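Local coordinates for thioredoxin-like protein (Bacteroides caccae ATCC 43185, PDB 4YOD) that is of unknown function but, joining a helical domain to a thioredoxin-like one, probably acts in thiol-disulfide redox chemistry, at residues A45-N48 / Y49-P53; N87-K90 / K91-A94; H37-N41 / V42-D46; T56-A59 / W60-C64. All blocks are in the same frame, centred on the assembly; numbering follows the deposited sequence. Where two conformers were deposited one is given.

How the contacts relate
Following the chain from its N terminus, contact 3 comes first: residues 37-46 leave helix 27-37 through successive turns. Contact 1 (45-53) overlaps it at A45 and D46 and carries the same connection to the start of helix 53-66, on which contact 4 (56-64) lies. Contact 2 (87-94) stands apart in sequence, at the start of helix 90-105. All four are local and lie in series, apart from the shared A45 and D46. In space, the F44 backbone and the Y49 ring from the connecting loop meet V92 at the start of helix 90-105, while Y38 and W39 pack on helix 53-66. Contacts 2 and 4 do not touch; their centres are about 17 Å apart.

Contact 1 of 4, residues A45-N48 / Y49-P53; sequences ADTN and YIHHP
Y49 folds back over the turn that precedes it, its ring lying against the backbone of D46 and T47. CG sits between the backbone N and the carbonyl carbon (chi1 66°), and this rotation brings the ring back toward the preceding residues. CB meets the carbonyl carbon of N48 at 3.6 Å. Farther out, CD1 approaches D46 O at 3.7 Å, and CE1 passes T47 CA at 4.0 Å. I50 CG1 lies over the centre of one ring face, 3.6 Å above its plane. A tyrosine suits this place because its flat ring covers the turn while its hydroxyl end lies against the aliphatic chain of K91 on helix 90-105.

T47 O draws the turn together. It accepts from I50 N at 3.3 Å (152° at the hydrogen), with the donor well above the carbonyl plane, and more weakly from H51 N. Downstream, H52 is the N-cap of helix 53-66; T56 OG1 bonds to both H52 O and N48 O, which must share its one proton, and so ties the turn to the helix start.

On the outer side T47 OG1 lies anti to its own nitrogen (chi1 -174°) and pairs with H51 ND1 at 3.2 Å. Either atom could be the donor. A hydroxyl can give or take a proton, which implies that this bond would probably survive a change in the protonation of the imidazole.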
loop_
_atom_site.group_PDB
_atom_site.type_symbol
_atom_site.label_atom_id
_atom_site.label_comp_id
_atom_site.label_asym_id
_atom_site.label_seq_id
_atom_site.Cartn_x
_atom_site.Cartn_y
_atom_site.Cartn_z
ATOM N N ALA A 45 -14.372 -1.540 26.031
ATOM C CA ALA A 45 -13.816 -1.804 27.362
ATOM C C ALA A 45 -14.153 -3.246 27.817
ATOM O O ALA A 45 -13.771 -3.642 28.921
ATOM C CB ALA A 45 -14.355 -0.793 28.352
ATOM N N ASP A 46 -14.846 -4.031 26.950
ATOM C CA ASP A 46 -15.304 -5.405 27.201
ATOM C C ASP A 46 -14.226 -6.496 26.893
ATOM O O ASP A 46 -13.141 -6.191 26.395
ATOM C CB ASP A 46 -16.572 -5.671 26.362
ATOM C CG ASP A 46 -17.633 -6.569 26.972
ATOM O OD1 ASP A 46 -17.320 -7.284 27.955
ATOM O OD2 ASP A 46 -18.773 -6.584 26.446
ATOM N N THR A 47 -14.568 -7.778 27.173
ATOM C CA THR A 47 -13.697 -8.954 27.015
ATOM C C THR A 47 -13.927 -9.688 25.656
ATOM O O THR A 47 -13.550 -10.860 25.532
ATOM C CB THR A 47 -13.891 -9.903 28.251
ATOM O OG1 THR A 47 -12.956 -10.985 28.204
ATOM C CG2 THR A 47 -15.326 -10.455 28.395
ATOM N N ASN A 48 -14.497 -8.986 24.636
ATOM C CA ASN A 48 -14.794 -9.536 23.306
ATOM C C ASN A 48 -13.517 -9.795 22.462
ATOM O O ASN A 48 -13.616 -10.258 21.326
ATOM C CB ASN A 48 -15.791 -8.636 22.532
ATOM C CG ASN A 48 -15.338 -7.229 22.182
ATOM O OD1 ASN A 48 -14.368 -7.013 21.454
ATOM N ND2 ASN A 48 -16.126 -6.240 22.572
ATOM N N TYR A 49 -12.330 -9.514 23.002
ATOM C CA TYR A 49 -11.087 -9.745 22.270
ATOM C C TYR A 49 -10.491 -11.125 22.648
ATOM O O TYR A 49 -9.757 -11.708 21.852
ATOM C CB TYR A 49 -10.080 -8.597 22.501
ATOM C CG TYR A 49 -9.544 -8.466 23.909
ATOM C CD1 TYR A 49 -10.390 -8.162 24.975
ATOM C CD2 TYR A 49 -8.181 -8.566 24.167
ATOM C CE1 TYR A 49 -9.901 -8.039 26.276
ATOM C CE2 TYR A 49 -7.677 -8.429 25.461
ATOM C CZ TYR A 49 -8.540 -8.150 26.512
ATOM O OH TYR A 49 -8.062 -8.014 27.793
ATOM N N ILE A 50 -10.838 -11.651 23.843
ATOM C CA ILE A 50 -10.347 -12.940 24.356
ATOM C C ILE A 50 -11.350 -14.052 24.059
ATOM O O ILE A 50 -11.006 -15.036 23.399
ATOM C CB ILE A 50 -10.027 -12.909 25.894
ATOM C CG1 ILE A 50 -9.092 -11.745 26.293
ATOM C CG2 ILE A 50 -9.467 -14.263 26.370
ATOM C CD1 ILE A 50 -9.116 -11.395 27.803
ATOM N N HIS A 51 -12.563 -13.921 24.614
ATOM C CA HIS A 51 -13.622 -14.920 24.535
ATOM C C HIS A 51 -14.251 -15.043 23.145
ATOM O O HIS A 51 -14.876 -16.076 22.866
ATOM C CB HIS A 51 -14.706 -14.608 25.575
ATOM C CG HIS A 51 -14.276 -14.904 26.978
ATOM N ND1 HIS A 51 -13.398 -14.073 27.657
ATOM C CD2 HIS A 51 -14.606 -15.942 27.783
ATOM C CE1 HIS A 51 -13.223 -14.627 28.845
ATOM N NE2 HIS A 51 -13.934 -15.754 28.970
ATOM N N HIS A 52 -14.130 -13.998 22.287
ATOM C CA HIS A 52 -14.751 -14.018 20.959
ATOM C C HIS A 52 -13.850 -13.378 19.843
ATOM O O HIS A 52 -14.313 -12.476 19.134
ATOM C CB HIS A 52 -16.139 -13.334 21.028
ATOM C CG HIS A 52 -17.021 -13.882 22.117
ATOM N ND1 HIS A 52 -17.586 -15.145 22.022
ATOM C CD2 HIS A 52 -17.325 -13.364 23.330
ATOM C CE1 HIS A 52 -18.242 -15.336 23.155
ATOM N NE2 HIS A 52 -18.120 -14.290 23.971
ATOM N N PRO A 53 -12.596 -13.846 19.611
ATOM C CA PRO A 53 -11.779 -13.220 18.560
ATOM C C PRO A 53 -12.227 -13.575 17.132
ATOM O O PRO A 53 -12.002 -12.778 16.230
ATOM C CB PRO A 53 -10.370 -13.743 18.849
ATOM C CG PRO A 53 -10.577 -15.039 19.495
ATOM C CD PRO A 53 -11.844 -14.917 20.297
#

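Contact 2 of 4, residues N87-K90 / K91-A94; sequences NVDK and KVFA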
loop_
_atom_site.group_PDB
_atom_site.type_symbol
_atom_site.label_atom_id
_atom_site.label_comp_id
_atom_site.label_asym_id
_atom_site.label_seq_id
_atom_site.Cartn_x
_atom_site.Cartn_y
_atom_site.Cartn_z
ATOM N N ASN A 87 -8.799 3.401 22.952
ATOM C CA ASN A 87 -7.938 3.926 24.020
ATOM C C ASN A 87 -8.547 3.678 25.417
ATOM O O ASN A 87 -7.861 3.857 26.421
ATOM C CB ASN A 87 -7.693 5.418 23.824
ATOM C CG ASN A 87 -6.634 5.691 22.796
ATOM O OD1 ASN A 87 -5.488 5.255 22.917
ATOM N ND2 ASN A 87 -6.983 6.421 21.771
ATOM N N VAL A 88 -9.811 3.247 25.482
ATOM C CA VAL A 88 -10.477 2.935 26.765
ATOM C C VAL A 88 -9.836 1.706 27.465
ATOM O O VAL A 88 -9.989 1.541 28.674
ATOM C CB VAL A 88 -12.007 2.739 26.623
ATOM C CG1 VAL A 88 -12.695 4.063 26.314
ATOM C CG2 VAL A 88 -12.345 1.679 25.573
ATOM N N ASP A 89 -9.141 0.846 26.706
ATOM C CA ASP A 89 -8.501 -0.348 27.264
ATOM C C ASP A 89 -7.260 -0.653 26.445
ATOM O O ASP A 89 -7.366 -0.912 25.246
ATOM C CB ASP A 89 -9.490 -1.547 27.278
ATOM C CG ASP A 89 -8.991 -2.770 28.025
ATOM O OD1 ASP A 89 -7.973 -3.359 27.593
ATOM O OD2 ASP A 89 -9.655 -3.180 29.008
ATOM N N LYS A 90 -6.089 -0.634 27.093
ATOM C CA LYS A 90 -4.791 -0.862 26.442
ATOM C C LYS A 90 -4.730 -2.211 25.693
ATOM O O LYS A 90 -4.173 -2.272 24.606
ATOM C CB LYS A 90 -3.662 -0.781 27.483
ATOM C CG LYS A 90 -2.270 -0.784 26.869
ATOM C CD LYS A 90 -1.207 -0.298 27.857
ATOM C CE LYS A 90 0.213 -0.581 27.405
ATOM N NZ LYS A 90 0.400 -0.351 25.950
ATOM N N LYS A 91 -5.284 -3.277 26.271
ATOM C CA LYS A 91 -5.269 -4.591 25.625
ATOM C C LYS A 91 -6.177 -4.641 24.353
ATOM O O LYS A 91 -5.834 -5.331 23.389
ATOM C CB LYS A 91 -5.670 -5.676 26.617
ATOM C CG LYS A 91 -4.606 -5.920 27.690
ATOM C CD LYS A 91 -4.943 -7.117 28.577
ATOM C CE LYS A 91 -4.010 -7.215 29.761
ATOM N NZ LYS A 91 -4.457 -8.241 30.741
ATOM N N VAL A 92 -7.301 -3.899 24.345
ATOM C CA VAL A 92 -8.204 -3.813 23.190
ATOM C C VAL A 92 -7.541 -2.942 22.087
ATOM O O VAL A 92 -7.585 -3.305 20.908
ATOM C CB VAL A 92 -9.614 -3.309 23.586
ATOM C CG1 VAL A 92 -10.511 -3.158 22.359
ATOM C CG2 VAL A 92 -10.258 -4.275 24.576
ATOM N N PHE A 93 -6.908 -1.822 22.482
ATOM C CA PHE A 93 -6.170 -0.952 21.550
ATOM C C PHE A 93 -5.126 -1.778 20.795
ATOM O O PHE A 93 -5.075 -1.723 19.554
ATOM C CB PHE A 93 -5.508 0.209 22.328
ATOM C CG PHE A 93 -4.707 1.153 21.449
ATOM C CD1 PHE A 93 -3.380 0.880 21.135
ATOM C CD2 PHE A 93 -5.260 2.340 20.992
ATOM C CE1 PHE A 93 -2.642 1.752 20.323
ATOM C CE2 PHE A 93 -4.519 3.210 20.186
ATOM C CZ PHE A 93 -3.215 2.916 19.872
ATOM N N ALA A 94 -4.344 -2.594 21.543
ATOM C CA ALA A 94 -3.282 -3.465 21.013
ATOM C C ALA A 94 -3.851 -4.519 20.064
ATOM O O ALA A 94 -3.265 -4.770 19.011
ATOM C CB ALA A 94 -2.534 -4.139 22.170
#
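D89 and F93 set the backbone geometry: F93 N donates to D89 O at 2.9 Å and 168°, almost in line with the carbonyl bond, V92 N shares that oxygen weakly, and A94 N repeats the i to i+4 step to K90 O at 3.1 Å.

D89 is the N-cap. With CG anti to the backbone N (chi1 -171°), its carboxylate swings over the amides left without acceptors at the helix start. OD1 takes a weak bond from K91 N at 3.0 Å and a longer, also weak one from V92 N at 3.4 Å. The aspartate CB rests on V92 CG2 at 3.9 Å, the two side chains meeting at about a right angle.

On the inner side the N87 amide lies alongside the ring of F93, the planes 28° apart, with OD1 at 3.5 Å from CD2. Asparagine suits this place because its amide is used at both ends: OD1 accepts from S127 OG and ND2 donates to D84 O. An alanine here would probably leave S127 and D84 without these mates and uncover one flank of the F93 ring.

K90 NZ forms a salt bridge with E134. The D89 carboxylate, gathering N-H groups at the positive end of the helix dipole, is probably stabilised as the anion, which fits the preference for aspartate at N-caps.

Contact 3 of 4, residues H37-N41 / V42-D46; sequences HYWDN and VNFAD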
loop_
_atom_site.group_PDB
_atom_site.type_symbol
_atom_site.label_atom_id
_atom_site.label_comp_id
_atom_site.label_asym_id
_atom_site.label_seq_id
_atom_site.Cartn_x
_atom_site.Cartn_y
_atom_site.Cartn_z
ATOM N N HIS A 37 -21.484 4.581 11.739
ATOM C CA HIS A 37 -22.145 3.965 12.886
ATOM C C HIS A 37 -21.794 2.484 13.089
ATOM O O HIS A 37 -22.318 1.864 14.015
ATOM C CB HIS A 37 -23.672 4.113 12.722
ATOM C CG HIS A 37 -24.113 5.542 12.695
ATOM N ND1 HIS A 37 -24.651 6.149 13.817
ATOM C CD2 HIS A 37 -24.027 6.456 11.700
ATOM C CE1 HIS A 37 -24.884 7.408 13.466
ATOM N NE2 HIS A 37 -24.518 7.641 12.203
ATOM N N TYR A 38 -20.865 1.946 12.288
ATOM C CA TYR A 38 -20.466 0.530 12.274
ATOM C C TYR A 38 -20.218 -0.066 13.650
ATOM O O TYR A 38 -20.680 -1.181 13.896
ATOM C CB TYR A 38 -19.202 0.326 11.405
ATOM C CG TYR A 38 -18.920 -1.128 11.090
ATOM C CD1 TYR A 38 -19.573 -1.772 10.042
ATOM C CD2 TYR A 38 -18.067 -1.884 11.891
ATOM C CE1 TYR A 38 -19.357 -3.125 9.777
ATOM C CE2 TYR A 38 -17.835 -3.232 11.630
ATOM C CZ TYR A 38 -18.486 -3.849 10.572
ATOM O OH TYR A 38 -18.279 -5.176 10.312
ATOM N N TRP A 39 -19.478 0.659 14.521
ATOM C CA TRP A 39 -19.046 0.191 15.832
ATOM C C TRP A 39 -19.879 0.717 17.002
ATOM O O TRP A 39 -19.491 0.505 18.149
ATOM C CB TRP A 39 -17.566 0.601 16.039
ATOM C CG TRP A 39 -16.630 -0.009 15.030
ATOM C CD1 TRP A 39 -16.121 0.594 13.919
ATOM C CD2 TRP A 39 -16.150 -1.365 15.005
ATOM N NE1 TRP A 39 -15.295 -0.275 13.241
ATOM C CE2 TRP A 39 -15.309 -1.492 13.875
ATOM C CE3 TRP A 39 -16.320 -2.479 15.854
ATOM C CZ2 TRP A 39 -14.637 -2.684 13.566
ATOM C CZ3 TRP A 39 -15.659 -3.665 15.543
ATOM C CH2 TRP A 39 -14.839 -3.763 14.405
ATOM N N ASP A 40 -21.005 1.388 16.727
ATOM C CA ASP A 40 -21.880 1.991 17.736
ATOM C C ASP A 40 -22.360 1.026 18.840
ATOM O O ASP A 40 -22.533 1.468 19.975
ATOM C CB ASP A 40 -23.123 2.592 17.056
ATOM C CG ASP A 40 -22.940 3.966 16.430
ATOM O OD1 ASP A 40 -21.776 4.401 16.268
ATOM O OD2 ASP A 40 -23.968 4.612 16.110
ATOM N N ASN A 41 -22.578 -0.265 18.518
ATOM C CA ASN A 41 -23.108 -1.240 19.479
ATOM C C ASN A 41 -22.025 -2.110 20.107
ATOM O O ASN A 41 -22.329 -3.117 20.744
ATOM C CB ASN A 41 -24.176 -2.101 18.810
ATOM C CG ASN A 41 -25.371 -1.288 18.398
ATOM O OD1 ASN A 41 -25.598 -0.169 18.877
ATOM N ND2 ASN A 41 -26.144 -1.809 17.488
ATOM N N VAL A 42 -20.781 -1.672 20.000
ATOM C CA VAL A 42 -19.625 -2.382 20.545
ATOM C C VAL A 42 -19.106 -1.646 21.803
ATOM O O VAL A 42 -19.060 -0.417 21.830
ATOM C CB VAL A 42 -18.542 -2.529 19.436
ATOM C CG1 VAL A 42 -17.207 -3.032 19.986
ATOM C CG2 VAL A 42 -19.039 -3.458 18.319
ATOM N N ASN A 43 -18.738 -2.420 22.840
ATOM C CA ASN A 43 -18.141 -1.934 24.086
ATOM C C ASN A 43 -16.665 -2.239 24.000
ATOM O O ASN A 43 -16.277 -3.401 24.185
ATOM C CB ASN A 43 -18.792 -2.629 25.320
ATOM C CG ASN A 43 -18.179 -2.220 26.655
ATOM O OD1 ASN A 43 -17.313 -1.338 26.734
ATOM N ND2 ASN A 43 -18.637 -2.835 27.742
ATOM N N PHE A 44 -15.830 -1.218 23.690
ATOM C CA PHE A 44 -14.391 -1.439 23.560
ATOM C C PHE A 44 -13.662 -1.638 24.919
ATOM O O PHE A 44 -12.472 -1.939 24.925
ATOM C CB PHE A 44 -13.733 -0.333 22.752
ATOM C CG PHE A 44 -14.028 -0.423 21.276
ATOM C CD1 PHE A 44 -13.696 -1.569 20.549
ATOM C CD2 PHE A 44 -14.621 0.639 20.602
ATOM C CE1 PHE A 44 -13.938 -1.640 19.174
ATOM C CE2 PHE A 44 -14.854 0.569 19.223
ATOM C CZ PHE A 44 -14.515 -0.573 18.519
ATOM N N ALA A 45 -14.372 -1.540 26.031
ATOM C CA ALA A 45 -13.816 -1.804 27.362
ATOM C C ALA A 45 -14.153 -3.246 27.817
ATOM O O ALA A 45 -13.771 -3.642 28.921
ATOM C CB ALA A 45 -14.355 -0.793 28.352
ATOM N N ASP A 46 -14.846 -4.031 26.950
ATOM C CA ASP A 46 -15.304 -5.405 27.201
ATOM C C ASP A 46 -14.226 -6.496 26.893
ATOM O O ASP A 46 -13.141 -6.191 26.395
ATOM C CB ASP A 46 -16.572 -5.671 26.362
ATOM C CG ASP A 46 -17.633 -6.569 26.972
ATOM O OD1 ASP A 46 -17.320 -7.284 27.955
ATOM O OD2 ASP A 46 -18.773 -6.584 26.446
#
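W39 and V42 close a type I beta turn, the middle one of three that carry the chain out of helix 27-37. The others run from H37 to D40 and from N43 to D46.

Among the polar contacts, V42 N donates to W39 O at 3.1 Å, approaching from well above the carbonyl plane. R85 of helix 72-85 then secures the backbone, its guanidinium bonding to both W39 O and V42 O. At the entrance H37 ND1 donates to D40 OD2 at 2.8 Å, meeting the carboxylate on its syn side; the short, acceptor-bearing aspartate suits a turn corner facing outward.

Apolar contacts centre on the indole, whose CE3 receives V42 CG2 at the ring edge, 3.8 Å away, the two side chains pointing the same way. The F44 side chain crosses that of W39 at about a right angle, F44 CZ standing 3.7 Å from W39 CE3, and the phenyl and six-membered indole rings are inclined at 44°. V42 CG1 lies toward the rim of one F44 face. The indole also meets Y63 of helix 53-66 edge-to-face, as suits a large buried aromatic. Replacing W39 by an alanine would probably open a gap against helix 53-66 and take away the indole surface that V42 CG2 and F44 CZ share.

In the last turn, N43 extends CG anti to its nitrogen (chi1 177°), forming an Asx turn in which OD1 accepts from A45 N at 3.0 Å.

Contact 4 of 4, residues T56-A59 / W60-C64; sequences TEQA and WVDYC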
loop_
_atom_site.group_PDB
_atom_site.type_symbol
_atom_site.label_atom_id
_atom_site.label_comp_id
_atom_site.label_asym_id
_atom_site.label_seq_id
_atom_site.Cartn_x
_atom_site.Cartn_y
_atom_site.Cartn_z
ATOM N N THR A 56 -15.036 -10.987 16.453
ATOM C CA THR A 56 -14.449 -9.653 16.406
ATOM C C THR A 56 -13.577 -9.461 15.142
ATOM O O THR A 56 -13.667 -8.410 14.508
ATOM C CB THR A 56 -13.648 -9.381 17.685
ATOM O OG1 THR A 56 -14.439 -9.796 18.796
ATOM C CG2 THR A 56 -13.271 -7.905 17.834
ATOM N N GLU A 57 -12.739 -10.460 14.780
ATOM C CA GLU A 57 -11.868 -10.296 13.613
ATOM C C GLU A 57 -12.702 -10.241 12.310
ATOM O O GLU A 57 -12.395 -9.436 11.433
ATOM C CB GLU A 57 -10.804 -11.407 13.558
ATOM C CG GLU A 57 -9.821 -11.306 12.396
ATOM C CD GLU A 57 -8.613 -12.213 12.543
ATOM O OE1 GLU A 57 -8.477 -12.877 13.594
ATOM O OE2 GLU A 57 -7.792 -12.260 11.604
ATOM N N GLN A 58 -13.778 -11.049 12.211
ATOM C CA GLN A 58 -14.629 -11.020 11.024
ATOM C C GLN A 58 -15.348 -9.665 10.913
ATOM O O GLN A 58 -15.485 -9.150 9.803
ATOM C CB GLN A 58 -15.615 -12.196 10.987
ATOM C CG GLN A 58 -16.380 -12.342 9.659
ATOM C CD GLN A 58 -15.503 -12.271 8.428
ATOM O OE1 GLN A 58 -14.447 -12.910 8.337
ATOM N NE2 GLN A 58 -15.936 -11.491 7.447
ATOM N N ALA A 59 -15.732 -9.063 12.060
ATOM C CA ALA A 59 -16.326 -7.720 12.117
ATOM C C ALA A 59 -15.321 -6.678 11.586
ATOM O O ALA A 59 -15.705 -5.804 10.802
ATOM C CB ALA A 59 -16.730 -7.377 13.546
ATOM N N TRP A 60 -14.027 -6.822 11.955
ATOM C CA TRP A 60 -12.957 -5.929 11.479
ATOM C C TRP A 60 -12.771 -6.072 9.948
ATOM O O TRP A 60 -12.647 -5.064 9.269
ATOM C CB TRP A 60 -11.628 -6.171 12.209
ATOM C CG TRP A 60 -10.516 -5.288 11.697
ATOM C CD1 TRP A 60 -9.557 -5.620 10.781
ATOM C CD2 TRP A 60 -10.351 -3.885 11.961
ATOM N NE1 TRP A 60 -8.767 -4.519 10.497
ATOM C CE2 TRP A 60 -9.234 -3.442 11.210
ATOM C CE3 TRP A 60 -11.018 -2.965 12.796
ATOM C CZ2 TRP A 60 -8.768 -2.121 11.270
ATOM C CZ3 TRP A 60 -10.554 -1.662 12.858
ATOM C CH2 TRP A 60 -9.445 -1.248 12.100
ATOM N N VAL A 61 -12.752 -7.314 9.429
ATOM C CA VAL A 61 -12.599 -7.629 7.997
ATOM C C VAL A 61 -13.748 -6.959 7.186
ATOM O O VAL A 61 -13.477 -6.301 6.175
ATOM C CB VAL A 61 -12.532 -9.172 7.787
ATOM C CG1 VAL A 61 -12.763 -9.592 6.327
ATOM C CG2 VAL A 61 -11.219 -9.721 8.297
ATOM N N ASP A 62 -15.007 -7.135 7.640
ATOM C CA ASP A 62 -16.194 -6.541 7.011
ATOM C C ASP A 62 -16.146 -4.995 7.048
ATOM O O ASP A 62 -16.556 -4.360 6.084
ATOM C CB ASP A 62 -17.475 -7.061 7.646
ATOM C CG ASP A 62 -17.753 -8.517 7.295
ATOM O OD1 ASP A 62 -17.262 -8.979 6.235
ATOM O OD2 ASP A 62 -18.441 -9.194 8.087
ATOM N N TYR A 63 -15.592 -4.409 8.117
ATOM C CA TYR A 63 -15.401 -2.960 8.232
ATOM C C TYR A 63 -14.420 -2.461 7.167
ATOM O O TYR A 63 -14.722 -1.494 6.470
ATOM C CB TYR A 63 -14.871 -2.606 9.631
ATOM C CG TYR A 63 -14.676 -1.127 9.888
ATOM C CD1 TYR A 63 -15.761 -0.245 9.875
ATOM C CD2 TYR A 63 -13.433 -0.624 10.268
ATOM C CE1 TYR A 63 -15.588 1.115 10.138
ATOM C CE2 TYR A 63 -13.269 0.717 10.624
ATOM C CZ TYR A 63 -14.349 1.582 10.555
ATOM O OH TYR A 63 -14.170 2.908 10.886
ATOM N N CYS A 64 -13.259 -3.130 7.012
ATOM C CA CYS A 64 -12.274 -2.726 5.995
ATOM C C CYS A 64 -12.905 -2.752 4.579
ATOM O O CYS A 64 -12.568 -1.895 3.763
ATOM C CB CYS A 64 -11.020 -3.594 6.067
ATOM S SG CYS A 64 -10.115 -3.458 7.634
#
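Q58 and D62 meet on the outer side of helix 53-66, while A59, W60 and Y63 face its buried side. The backbone is regular throughout, the N-H groups of W60 to Y63 each bonding four residues back, as D62 N does to Q58 O at 3.0 Å.

The inner side is closely filled. A59 has only a methyl group, which lets F15 come near, and its carbonyl takes a second bond, from Y38 OH. W60 CG, anti to the backbone N (chi1 178°), sends the indole away from the preceding turn to L99 and A100 on helix 90-105. C64 SG sits over the rim of one indole face, 3.2 Å above the plane. The Y63 hydroxyl bonds to T82. E57 is firmly held too: OE2 makes a salt bridge with K102 and bonds to Y103 OH.

The outer side is looser. The Q58 chain bends at chi2 (48°), turning its amide along the helix so that NE2 reaches D62 OD1 at 3.1 Å and OD2 at 3.5 Å. Both bonds are weak, and the amide and carboxylate planes stand 67° apart. A long, flexible glutamine can reach forward to a short aspartate one turn on. V61 lies at the boundary, packing on Y103.

A largely polar flank set against one of aromatic and small residues is the pattern of an amphipathic helix packed among others in an all-helical domain.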